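Local structure of p800 reaction center core protein (Heliobacterium modesticaldum, 5V8K) at residues Tyr62-Gln67 with Phe232-Glu237; His134-Gly139 with Glu148-Ser153; Tyr138-Pro143 with Pro228-Gly233. The protein forms the homodimeric core of a photosynthetic reaction center, carrying bacteriochlorophyll g pigments for light harvesting and charge separation and binding a [4Fe-4S] cluster. All coordinates share one frame; numbering follows the deposited sequence.

Contact 1: Tyr62-Gln67 with Phe232-Glu237. With GBF (Bacteriochlorophyll g), chain Q.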
# COMPACT_ATOMS: atom_id res chain seq x y z
N TYR A 62 22.68 19.91 -18.16
CA TYR A 62 22.83 20.56 -19.46
C TYR A 62 22.12 21.91 -19.47
O TYR A 62 22.59 22.85 -20.12
CB TYR A 62 22.30 19.66 -20.59
CG TYR A 62 23.41 18.80 -21.18
CD1 TYR A 62 23.75 17.58 -20.62
CD2 TYR A 62 24.16 19.26 -22.28
CE1 TYR A 62 24.79 16.82 -21.13
CE2 TYR A 62 25.20 18.52 -22.81
CZ TYR A 62 25.50 17.30 -22.25
OH TYR A 62 26.52 16.58 -22.77
N ALA A 63 21.00 22.03 -18.73
CA ALA A 63 20.39 23.34 -18.56
C ALA A 63 21.37 24.31 -17.90
O ALA A 63 21.37 25.50 -18.24
CB ALA A 63 19.09 23.26 -17.73
N ARG A 64 22.22 23.82 -17.00
CA ARG A 64 23.26 24.68 -16.44
C ARG A 64 24.27 25.11 -17.50
O ARG A 64 24.67 26.29 -17.55
CB ARG A 64 23.96 23.99 -15.28
CG ARG A 64 23.05 23.92 -14.00
CD ARG A 64 23.26 25.16 -13.11
NE ARG A 64 24.37 24.90 -12.22
CZ ARG A 64 25.40 25.70 -11.96
NH1 ARG A 64 26.29 25.29 -11.08
NH2 ARG A 64 25.58 26.87 -12.57
N LEU A 65 24.70 24.18 -18.37
CA LEU A 65 25.65 24.56 -19.42
C LEU A 65 25.07 25.70 -20.24
O LEU A 65 25.76 26.67 -20.58
CB LEU A 65 25.96 23.39 -20.35
CG LEU A 65 26.73 22.18 -19.84
CD1 LEU A 65 27.01 21.25 -20.99
CD2 LEU A 65 27.99 22.62 -19.21
N TYR A 66 23.79 25.56 -20.60
CA TYR A 66 23.06 26.58 -21.33
C TYR A 66 23.12 27.92 -20.62
O TYR A 66 23.42 28.95 -21.24
CB TYR A 66 21.62 26.10 -21.50
CG TYR A 66 20.72 27.14 -22.08
CD1 TYR A 66 20.82 27.50 -23.41
CD2 TYR A 66 19.76 27.77 -21.29
CE1 TYR A 66 19.98 28.46 -23.95
CE2 TYR A 66 18.93 28.72 -21.81
CZ TYR A 66 19.04 29.06 -23.14
OH TYR A 66 18.23 30.00 -23.66
N GLN A 67 22.80 27.94 -19.33
CA GLN A 67 22.81 29.19 -18.57
C GLN A 67 24.21 29.79 -18.51
O GLN A 67 24.35 31.01 -18.41
CB GLN A 67 22.27 28.93 -17.16
CG GLN A 67 22.15 30.19 -16.28
CD GLN A 67 21.86 29.86 -14.83
OE1 GLN A 67 22.27 28.83 -14.31
NE2 GLN A 67 21.13 30.75 -14.16
N PHE A 232 15.89 30.94 -12.00
CA PHE A 232 15.71 29.55 -12.39
C PHE A 232 14.89 29.40 -13.66
O PHE A 232 14.58 28.27 -14.05
CB PHE A 232 15.07 28.77 -11.24
CG PHE A 232 15.87 28.80 -10.01
CD1 PHE A 232 16.93 27.93 -9.85
CD2 PHE A 232 15.59 29.71 -9.01
CE1 PHE A 232 17.70 27.96 -8.72
CE2 PHE A 232 16.34 29.75 -7.87
CZ PHE A 232 17.41 28.87 -7.73
N GLY A 233 14.54 30.50 -14.32
CA GLY A 233 13.95 30.42 -15.65
C GLY A 233 14.87 29.84 -16.71
O GLY A 233 14.41 29.56 -17.84
N PHE A 234 16.15 29.65 -16.40
CA PHE A 234 17.02 29.07 -17.42
C PHE A 234 16.60 27.64 -17.72
O PHE A 234 16.88 27.14 -18.81
CB PHE A 234 18.49 29.14 -17.00
CG PHE A 234 18.87 28.19 -15.88
CD1 PHE A 234 19.28 26.90 -16.17
CD2 PHE A 234 18.82 28.60 -14.54
CE1 PHE A 234 19.63 26.01 -15.19
CE2 PHE A 234 19.20 27.71 -13.50
CZ PHE A 234 19.59 26.41 -13.82
N MET A 235 15.91 26.99 -16.80
CA MET A 235 15.43 25.63 -17.03
C MET A 235 14.21 25.60 -17.93
O MET A 235 14.03 24.64 -18.68
CB MET A 235 15.13 24.94 -15.71
CG MET A 235 16.34 24.34 -15.02
SD MET A 235 15.90 23.66 -13.40
CE MET A 235 16.06 25.09 -12.32
N ARG A 236 13.38 26.65 -17.91
CA ARG A 236 12.30 26.77 -18.90
C ARG A 236 12.88 27.02 -20.29
O ARG A 236 12.48 26.38 -21.26
CB ARG A 236 11.33 27.91 -18.55
CG ARG A 236 10.43 27.71 -17.34
CD ARG A 236 9.43 28.90 -17.20
NE ARG A 236 10.12 30.14 -16.85
CZ ARG A 236 10.35 31.15 -17.68
NH1 ARG A 236 9.91 31.11 -18.93
NH2 ARG A 236 11.01 32.22 -17.26
N GLU A 237 13.80 27.98 -20.39
CA GLU A 237 14.35 28.37 -21.68
C GLU A 237 15.14 27.25 -22.32
O GLU A 237 14.99 26.99 -23.52
CB GLU A 237 15.24 29.60 -21.51
CG GLU A 237 14.51 30.82 -21.00
CD GLU A 237 14.02 31.69 -22.09
OE1 GLU A 237 12.78 31.70 -22.28
OE2 GLU A 237 14.86 32.35 -22.76
MG GBF Q . 24.87 32.72 -6.84
CHA GBF Q . 25.12 30.96 -9.84
CHB GBF Q . 21.99 33.96 -7.83
CHC GBF Q . 24.54 33.73 -3.56
CHD GBF Q . 28.04 31.28 -5.98
NA GBF Q . 23.77 32.47 -8.46
C1A GBF Q . 23.91 31.80 -9.60
C2A GBF Q . 22.65 31.61 -10.39
C3A GBF Q . 22.07 32.99 -10.06
C4A GBF Q . 22.64 33.16 -8.70
CMA GBF Q . 22.50 34.13 -10.97
CAA GBF Q . 21.89 30.42 -9.83
CBA GBF Q . 20.40 30.42 -10.11
CGA GBF Q . 19.64 31.14 -9.02
O1A GBF Q . 18.72 31.89 -9.33
O2A GBF Q . 20.18 31.23 -7.67
NB GBF Q . 23.38 33.64 -5.82
C1B GBF Q . 22.33 34.22 -6.40
C2B GBF Q . 21.68 35.02 -5.45
C3B GBF Q . 22.42 34.92 -4.27
C4B GBF Q . 23.48 34.07 -4.55
CMB GBF Q . 20.43 35.82 -5.71
CAB GBF Q . 22.17 35.56 -2.95
CBB GBF Q . 21.26 36.44 -2.62
NC GBF Q . 26.05 32.55 -5.18
C1C GBF Q . 25.77 32.99 -3.94
C2C GBF Q . 26.66 32.83 -2.76
C3C GBF Q . 27.59 32.10 -3.62
C4C GBF Q . 27.25 31.97 -4.95
CMC GBF Q . 27.19 34.21 -2.34
CAC GBF Q . 28.86 31.54 -3.12
CBC GBF Q . 29.28 31.64 -1.67
ND GBF Q . 26.29 31.49 -7.58
C1D GBF Q . 27.47 30.99 -7.29
C2D GBF Q . 28.26 30.02 -8.31
C3D GBF Q . 27.20 30.15 -9.21
C4D GBF Q . 26.10 30.94 -8.84
CMD GBF Q . 29.59 29.31 -8.28
CAD GBF Q . 26.89 29.66 -10.58
OBD GBF Q . 27.45 28.88 -11.44
CBD GBF Q . 25.52 30.08 -10.95
CGD GBF Q . 25.47 30.77 -12.30
O1D GBF Q . 25.55 31.97 -12.46
O2D GBF Q . 25.27 29.98 -13.46
CED GBF Q . 25.26 30.68 -14.72
C1 GBF Q . 19.34 31.75 -6.62
C2 GBF Q . 20.12 31.80 -5.34
C3 GBF Q . 19.66 31.35 -4.17
C4 GBF Q . 18.27 30.80 -4.07
C5 GBF Q . 20.55 31.40 -2.94
C6 GBF Q . 20.94 29.97 -2.58
C7 GBF Q . 21.85 29.96 -1.38
C8 GBF Q . 21.39 29.94 -0.11
C9 GBF Q . 19.92 29.92 0.19
C10 GBF Q . 22.32 29.92 1.10
C11 GBF Q . 23.80 29.80 0.75
C12 GBF Q . 24.60 29.64 2.02
C13 GBF Q . 25.82 30.14 2.19
C14 GBF Q . 26.52 30.91 1.10
C15 GBF Q . 26.54 29.94 3.49
O HOH W 1 17.65 32.23 -22.02
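Gln67 lays its carboxamide over one face of the Phe234 ring, an amide-pi stack that joins short helix 58-67 to helix 234-240 in the antenna part of this type I reaction center. The two planes are 23° apart, and OE1 of Gln67 stands 3.3 Å above the plane of the Phe234 ring, displaced toward its rim. CB of Phe234 points toward helix 58-67, and CG sits between the backbone N and the carbonyl carbon (chi1 71°). CE1 of Phe234 meets CB of Ala63 at 3.8 Å, while Arg64 CD approaches Phe234 CZ. The Gln67 NE2 is held by the carbonyl of Gln229, which helps fix the rotation of the amide. An alanine in place of Phe234 would probably open a gap beside Ala63 and deprive the Gln67 amide of the surface it lies on. At the outer side Tyr66 OH and Glu237 OE2 share a water, 2.8 Å from Tyr66 OH, and the Tyr66 ring rests obliquely by Glu237 CB. Arg64 faces the pigments: NE and NH1 each bond the O1A ester carbonyl of a further bacteriochlorophyll g, and NH2 donates to OBD of the chain Q pigment at 3.0 Å (N-H...O 159°).

Contact 2: His134-Gly139 with Glu148-Ser153. With GBF (Bacteriochlorophyll g), chain O.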
# COMPACT_ATOMS: atom_id res chain seq x y z
N HIS A 134 33.84 36.55 -12.51
CA HIS A 134 33.67 35.78 -13.74
C HIS A 134 32.46 36.29 -14.52
O HIS A 134 32.52 36.50 -15.74
CB HIS A 134 33.49 34.29 -13.47
CG HIS A 134 33.04 33.56 -14.69
ND1 HIS A 134 33.93 33.00 -15.57
CD2 HIS A 134 31.81 33.39 -15.23
CE1 HIS A 134 33.27 32.46 -16.58
NE2 HIS A 134 31.98 32.70 -16.40
N MET A 135 31.33 36.42 -13.83
CA MET A 135 30.14 37.00 -14.44
C MET A 135 30.47 38.35 -15.07
O MET A 135 30.12 38.62 -16.23
CB MET A 135 29.05 37.19 -13.38
CG MET A 135 28.41 35.90 -12.81
SD MET A 135 27.19 36.26 -11.49
CE MET A 135 25.97 37.14 -12.48
N ALA A 136 31.19 39.19 -14.32
CA ALA A 136 31.41 40.58 -14.69
C ALA A 136 32.18 40.69 -15.98
O ALA A 136 31.79 41.43 -16.89
CB ALA A 136 32.17 41.31 -13.57
N PHE A 137 33.28 39.95 -16.09
CA PHE A 137 34.23 40.14 -17.18
C PHE A 137 34.11 39.09 -18.28
O PHE A 137 34.41 39.40 -19.44
CB PHE A 137 35.66 40.13 -16.63
CG PHE A 137 35.97 41.30 -15.71
CD1 PHE A 137 36.45 42.50 -16.21
CD2 PHE A 137 35.81 41.17 -14.34
CE1 PHE A 137 36.74 43.56 -15.36
CE2 PHE A 137 36.09 42.22 -13.50
CZ PHE A 137 36.56 43.41 -14.00
N TYR A 138 33.67 37.87 -17.97
CA TYR A 138 33.54 36.82 -18.97
C TYR A 138 32.10 36.47 -19.29
O TYR A 138 31.80 36.11 -20.43
CB TYR A 138 34.31 35.57 -18.52
CG TYR A 138 35.78 35.94 -18.27
CD1 TYR A 138 36.68 36.05 -19.33
CD2 TYR A 138 36.25 36.22 -16.99
CE1 TYR A 138 38.02 36.41 -19.12
CE2 TYR A 138 37.56 36.58 -16.76
CZ TYR A 138 38.45 36.68 -17.82
OH TYR A 138 39.76 37.04 -17.59
N GLY A 139 31.19 36.57 -18.33
CA GLY A 139 29.78 36.60 -18.62
C GLY A 139 29.09 35.27 -18.41
O GLY A 139 29.70 34.25 -18.07
N GLU A 148 27.37 36.90 -22.52
CA GLU A 148 27.56 38.34 -22.39
C GLU A 148 28.13 38.70 -21.01
O GLU A 148 27.47 38.45 -19.99
CB GLU A 148 26.24 39.10 -22.58
CG GLU A 148 25.56 38.92 -23.93
CD GLU A 148 24.20 39.62 -23.99
OE1 GLU A 148 24.06 40.71 -23.39
OE2 GLU A 148 23.26 39.08 -24.63
N PRO A 149 29.33 39.28 -20.94
CA PRO A 149 29.81 39.82 -19.66
C PRO A 149 28.76 40.72 -19.03
O PRO A 149 28.11 41.51 -19.71
CB PRO A 149 31.08 40.58 -20.05
CG PRO A 149 31.52 39.93 -21.34
CD PRO A 149 30.26 39.55 -22.05
N THR A 150 28.57 40.57 -17.72
CA THR A 150 27.48 41.27 -17.07
C THR A 150 27.83 42.71 -16.70
O THR A 150 26.92 43.54 -16.56
CB THR A 150 27.02 40.49 -15.82
OG1 THR A 150 28.04 40.51 -14.82
CG2 THR A 150 26.70 39.03 -16.18
N GLY A 151 29.11 43.03 -16.57
CA GLY A 151 29.50 44.23 -15.86
C GLY A 151 29.34 44.03 -14.36
O GLY A 151 29.06 42.93 -13.88
N LEU A 152 29.51 45.12 -13.61
CA LEU A 152 29.50 45.10 -12.16
C LEU A 152 28.83 46.38 -11.67
O LEU A 152 29.28 47.47 -12.01
CB LEU A 152 30.92 44.99 -11.59
CG LEU A 152 31.06 44.76 -10.08
CD1 LEU A 152 30.41 43.46 -9.64
CD2 LEU A 152 32.54 44.78 -9.72
N SER A 153 27.77 46.24 -10.88
CA SER A 153 27.08 47.39 -10.32
C SER A 153 26.66 47.07 -8.89
O SER A 153 26.35 45.93 -8.57
CB SER A 153 25.85 47.79 -11.15
OG SER A 153 25.03 48.70 -10.44
MG GBF O . 35.94 31.49 -15.11
CHA GBF O . 35.83 30.30 -18.41
CHB GBF O . 34.10 28.94 -14.19
CHC GBF O . 36.49 32.59 -11.87
CHD GBF O . 38.60 33.64 -16.22
NA GBF O . 35.07 30.01 -16.10
C1A GBF O . 34.90 29.70 -17.40
C2A GBF O . 34.44 28.29 -17.66
C3A GBF O . 33.54 28.19 -16.41
C4A GBF O . 34.30 29.10 -15.50
CMA GBF O . 32.14 28.74 -16.61
CAA GBF O . 35.61 27.32 -17.73
CBA GBF O . 35.40 25.90 -17.19
CGA GBF O . 36.72 25.26 -16.85
O1A GBF O . 37.77 25.60 -17.36
O2A GBF O . 36.78 24.37 -15.72
NB GBF O . 35.46 30.75 -13.27
C1B GBF O . 34.56 29.79 -13.08
C2B GBF O . 34.26 29.70 -11.73
C3B GBF O . 34.92 30.74 -11.10
C4B GBF O . 35.62 31.41 -12.11
CMB GBF O . 33.38 28.67 -11.09
CAB GBF O . 34.92 31.09 -9.66
CBB GBF O . 34.17 30.64 -8.67
NC GBF O . 37.24 32.83 -14.27
C1C GBF O . 37.32 33.16 -12.98
C2C GBF O . 38.26 34.16 -12.42
C3C GBF O . 38.82 34.34 -13.79
C4C GBF O . 38.22 33.60 -14.80
CMC GBF O . 37.51 35.37 -11.89
CAC GBF O . 39.93 35.28 -14.12
CBC GBF O . 40.62 36.12 -13.07
ND GBF O . 37.00 31.93 -16.78
C1D GBF O . 37.97 32.74 -17.20
C2D GBF O . 38.45 32.74 -18.76
C3D GBF O . 37.51 31.75 -19.02
C4D GBF O . 36.70 31.28 -17.96
CMD GBF O . 39.44 33.43 -19.64
CAD GBF O . 37.04 31.10 -20.25
OBD GBF O . 37.48 31.00 -21.44
CBD GBF O . 36.02 30.11 -19.88
CGD GBF O . 34.72 30.38 -20.58
O1D GBF O . 34.26 29.54 -21.33
O2D GBF O . 34.02 31.64 -20.35
CED GBF O . 32.60 31.72 -20.20
C1 GBF O . 37.49 23.15 -15.81
C2 GBF O . 38.45 23.06 -14.65
C3 GBF O . 38.16 22.41 -13.52
C4 GBF O . 36.84 21.74 -13.35
C5 GBF O . 39.16 22.38 -12.40
C6 GBF O . 40.27 21.36 -12.58
C7 GBF O . 41.05 21.33 -11.29
C8 GBF O . 41.93 20.36 -10.99
C9 GBF O . 42.14 19.22 -11.96
C10 GBF O . 42.67 20.40 -9.68
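Thr150 and Gly151 offer their backbone N-H groups to Met135 and Ala136 at the end of helix 113-137, which is predicted to span the membrane. The bond from Thr150 N to Met135 O is 2.9 Å long and nearly straight (170°), with the donor tilted from the carbonyl plane; Gly151 N reaches Ala136 O at 3.1 Å, in plane and on a lone pair. This is the tight part. Thr150 sets OG1 between its backbone N and carbonyl carbon (chi1 68°), from where OG1 donates to Gly151 O at 2.8 Å and braces the turn. Past the helix end the backbones nearly touch, Gly139 CA lying 3.4 Å from Pro149 CA, and a CB on Gly139 would run into Glu148 C. Pro149, although exposed, packs its CB against Ala136 O.

The other side is looser. Ala136 CB and Leu152 CB come no nearer than 4.4 Å, and Phe137 and Leu152 are exposed. On the helix face turned from the loop, His134 ND1 binds the magnesium of the chain O bacteriochlorophyll at 2.6 Å, and CHD of that pigment lies over one face of the Tyr138 ring, toward its rim.

In a continuing helix Met135 O would accept from Gly139 N, but that N-H goes to His134 O, which Tyr138 N also bonds. The loop N-H groups thus probably compensate the carbonyl dipoles at the helix end, one turn from the magnesium ligand.

Contact 3: Tyr138-Pro143 with Pro228-Gly233. With GBF (Bacteriochlorophyll g), chain Q.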
# COMPACT_ATOMS: atom_id res chain seq x y z
N TYR A 138 33.67 37.87 -17.97
CA TYR A 138 33.54 36.82 -18.97
C TYR A 138 32.10 36.47 -19.29
O TYR A 138 31.80 36.11 -20.43
CB TYR A 138 34.31 35.57 -18.52
CG TYR A 138 35.78 35.94 -18.27
CD1 TYR A 138 36.68 36.05 -19.33
CD2 TYR A 138 36.25 36.22 -16.99
CE1 TYR A 138 38.02 36.41 -19.12
CE2 TYR A 138 37.56 36.58 -16.76
CZ TYR A 138 38.45 36.68 -17.82
OH TYR A 138 39.76 37.04 -17.59
N GLY A 139 31.19 36.57 -18.33
CA GLY A 139 29.78 36.60 -18.62
C GLY A 139 29.09 35.27 -18.41
O GLY A 139 29.70 34.25 -18.07
N ILE A 140 27.78 35.33 -18.58
CA ILE A 140 26.91 34.17 -18.65
C ILE A 140 26.01 34.37 -19.85
O ILE A 140 26.09 35.37 -20.55
CB ILE A 140 26.09 33.99 -17.36
CG1 ILE A 140 25.17 35.20 -17.11
CG2 ILE A 140 26.98 33.78 -16.14
CD1 ILE A 140 24.12 34.92 -16.03
N LEU A 141 25.10 33.42 -20.06
CA LEU A 141 24.12 33.61 -21.12
C LEU A 141 23.39 34.93 -20.91
O LEU A 141 22.96 35.25 -19.79
CB LEU A 141 23.15 32.44 -21.16
CG LEU A 141 22.12 32.47 -22.29
CD1 LEU A 141 22.80 32.24 -23.60
CD2 LEU A 141 21.02 31.43 -22.04
N GLY A 142 23.31 35.73 -21.97
CA GLY A 142 22.63 37.00 -21.93
C GLY A 142 21.28 36.96 -22.63
O GLY A 142 20.88 35.94 -23.21
N PRO A 143 20.56 38.08 -22.60
CA PRO A 143 19.19 38.09 -23.16
C PRO A 143 19.16 37.84 -24.64
O PRO A 143 18.10 37.49 -25.18
CB PRO A 143 18.67 39.49 -22.84
CG PRO A 143 19.63 40.06 -21.87
CD PRO A 143 20.95 39.40 -22.08
N PRO A 228 14.87 34.49 -16.74
CA PRO A 228 15.38 33.46 -17.67
C PRO A 228 16.90 33.29 -17.67
O PRO A 228 17.36 32.24 -18.11
CB PRO A 228 14.88 33.93 -19.04
CG PRO A 228 14.48 35.36 -18.88
CD PRO A 228 14.07 35.51 -17.41
N GLN A 229 17.69 34.26 -17.20
CA GLN A 229 19.12 34.09 -17.12
C GLN A 229 19.68 34.25 -15.73
O GLN A 229 20.64 33.55 -15.38
CB GLN A 229 19.84 35.09 -18.04
CG GLN A 229 19.55 34.91 -19.52
CD GLN A 229 18.42 35.80 -20.03
OE1 GLN A 229 18.21 36.92 -19.55
NE2 GLN A 229 17.70 35.30 -21.02
N LEU A 230 19.11 35.14 -14.91
CA LEU A 230 19.58 35.45 -13.58
C LEU A 230 18.80 34.71 -12.50
O LEU A 230 19.07 34.92 -11.30
CB LEU A 230 19.49 36.97 -13.34
CG LEU A 230 20.18 37.87 -14.39
CD1 LEU A 230 19.99 39.33 -14.05
CD2 LEU A 230 21.68 37.54 -14.45
N GLY A 231 17.86 33.86 -12.89
CA GLY A 231 17.07 33.08 -11.95
C GLY A 231 16.88 31.67 -12.48
O GLY A 231 17.61 31.25 -13.36
N PHE A 232 15.89 30.94 -12.00
CA PHE A 232 15.71 29.55 -12.39
C PHE A 232 14.89 29.40 -13.66
O PHE A 232 14.58 28.27 -14.05
CB PHE A 232 15.07 28.77 -11.24
CG PHE A 232 15.87 28.80 -10.01
CD1 PHE A 232 16.93 27.93 -9.85
CD2 PHE A 232 15.59 29.71 -9.01
CE1 PHE A 232 17.70 27.96 -8.72
CE2 PHE A 232 16.34 29.75 -7.87
CZ PHE A 232 17.41 28.87 -7.73
N GLY A 233 14.54 30.50 -14.32
CA GLY A 233 13.95 30.42 -15.65
C GLY A 233 14.87 29.84 -16.71
O GLY A 233 14.41 29.56 -17.84
MG GBF Q . 24.87 32.72 -6.84
CHA GBF Q . 25.12 30.96 -9.84
CHB GBF Q . 21.99 33.96 -7.83
CHC GBF Q . 24.54 33.73 -3.56
CHD GBF Q . 28.04 31.28 -5.98
NA GBF Q . 23.77 32.47 -8.46
C1A GBF Q . 23.91 31.80 -9.60
C2A GBF Q . 22.65 31.61 -10.39
C3A GBF Q . 22.07 32.99 -10.06
C4A GBF Q . 22.64 33.16 -8.70
CMA GBF Q . 22.50 34.13 -10.97
CAA GBF Q . 21.89 30.42 -9.83
CBA GBF Q . 20.40 30.42 -10.11
CGA GBF Q . 19.64 31.14 -9.02
O1A GBF Q . 18.72 31.89 -9.33
O2A GBF Q . 20.18 31.23 -7.67
NB GBF Q . 23.38 33.64 -5.82
C1B GBF Q . 22.33 34.22 -6.40
C2B GBF Q . 21.68 35.02 -5.45
C3B GBF Q . 22.42 34.92 -4.27
C4B GBF Q . 23.48 34.07 -4.55
CMB GBF Q . 20.43 35.82 -5.71
CAB GBF Q . 22.17 35.56 -2.95
CBB GBF Q . 21.26 36.44 -2.62
NC GBF Q . 26.05 32.55 -5.18
C1C GBF Q . 25.77 32.99 -3.94
C2C GBF Q . 26.66 32.83 -2.76
C3C GBF Q . 27.59 32.10 -3.62
C4C GBF Q . 27.25 31.97 -4.95
CMC GBF Q . 27.19 34.21 -2.34
CAC GBF Q . 28.86 31.54 -3.12
CBC GBF Q . 29.28 31.64 -1.67
ND GBF Q . 26.29 31.49 -7.58
C1D GBF Q . 27.47 30.99 -7.29
C2D GBF Q . 28.26 30.02 -8.31
C3D GBF Q . 27.20 30.15 -9.21
C4D GBF Q . 26.10 30.94 -8.84
CMD GBF Q . 29.59 29.31 -8.28
CAD GBF Q . 26.89 29.66 -10.58
OBD GBF Q . 27.45 28.88 -11.44
CBD GBF Q . 25.52 30.08 -10.95
CGD GBF Q . 25.47 30.77 -12.30
O1D GBF Q . 25.55 31.97 -12.46
O2D GBF Q . 25.27 29.98 -13.46
CED GBF Q . 25.26 30.68 -14.72
C1 GBF Q . 19.34 31.75 -6.62
C2 GBF Q . 20.12 31.80 -5.34
C3 GBF Q . 19.66 31.35 -4.17
C4 GBF Q . 18.27 30.80 -4.07
C5 GBF Q . 20.55 31.40 -2.94
C6 GBF Q . 20.94 29.97 -2.58
C7 GBF Q . 21.85 29.96 -1.38
C8 GBF Q . 21.39 29.94 -0.11
C9 GBF Q . 19.92 29.92 0.19
C10 GBF Q . 22.32 29.92 1.10
C11 GBF Q . 23.80 29.80 0.75
C12 GBF Q . 24.60 29.64 2.02
C13 GBF Q . 25.82 30.14 2.19
C14 GBF Q . 26.52 30.91 1.10
C15 GBF Q . 26.54 29.94 3.49
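The carboxamide of Gln229 lies beside Pro143, the two side chains crossing at about a right angle, with NE2 of Gln229 3.8 Å from Pro143 CA. Farther along the same loop, the Phe232 ring carries the propionate ester of the chain Q bacteriochlorophyll g over one face: O1A sits 3.5 Å above the ring plane of Phe232, toward its rim, and the ester carbon CGA comes within 3.4 Å of Phe232 CZ. The contact joins the first strand of a small antiparallel beta-hairpin, 140-141 paired with 147-148, to the loop between helices 200-224 and 234-240.

No hydrogen bond crosses between the two segments; the fit is one of shape. Gln229 has its chain bent at chi2 (95°), which swings CD out of line with the aliphatic stem. That stem is pressed to the hairpin backbone, CG of Gln229 standing 3.4 Å from Leu141 O. The loop keeps its own form through bonds to its flank: Gln229 N is bonded to His227 ND1, and Leu230 O accepts from Trp225 NE1.

Ile140 supplies the apolar half. Its CG1 is placed between the backbone N and carbonyl carbon (chi1 61°), and CD1 at the end of that branch meets Leu230 CD2 at 3.9 Å and Gln229 O at 3.8 Å. The Ile140 and Leu230 side chains also cross at about a right angle and meet through these CD1 and CD2 methyls. The other branch turns to the pigment, Ile140 CG2 lying 3.8 Å from the ester methyl CED.

Hairpin and loop therefore border two ester arms of one bacteriochlorophyll. Where the loop comes closest to it, Gly231 CA is 3.3 Å from the carbonyl oxygen O1A.

In the fold
Contacts 1 and 3 form one buried cluster, their centres about 8 Å apart. Gln67 is the joint between them: besides its side-chain bond to the 228-233 loop, its O probably accepts from Leu141 N (3.0 Å). Both also border the chain Q bacteriochlorophyll, contact 1 at the ring ketone and, with contact 3, at the ester arms. Contact 2 lies farther out, its centre about 11 Å from that of contact 3 and 18 Å from that of contact 1, and serves a different pigment, that of chain O. The hairpin carries the connection: Glu148 N probably bonds Ile140 O at 2.8 Å, linking the 148-153 side of contact 2 to strand 140-141 of contact 3.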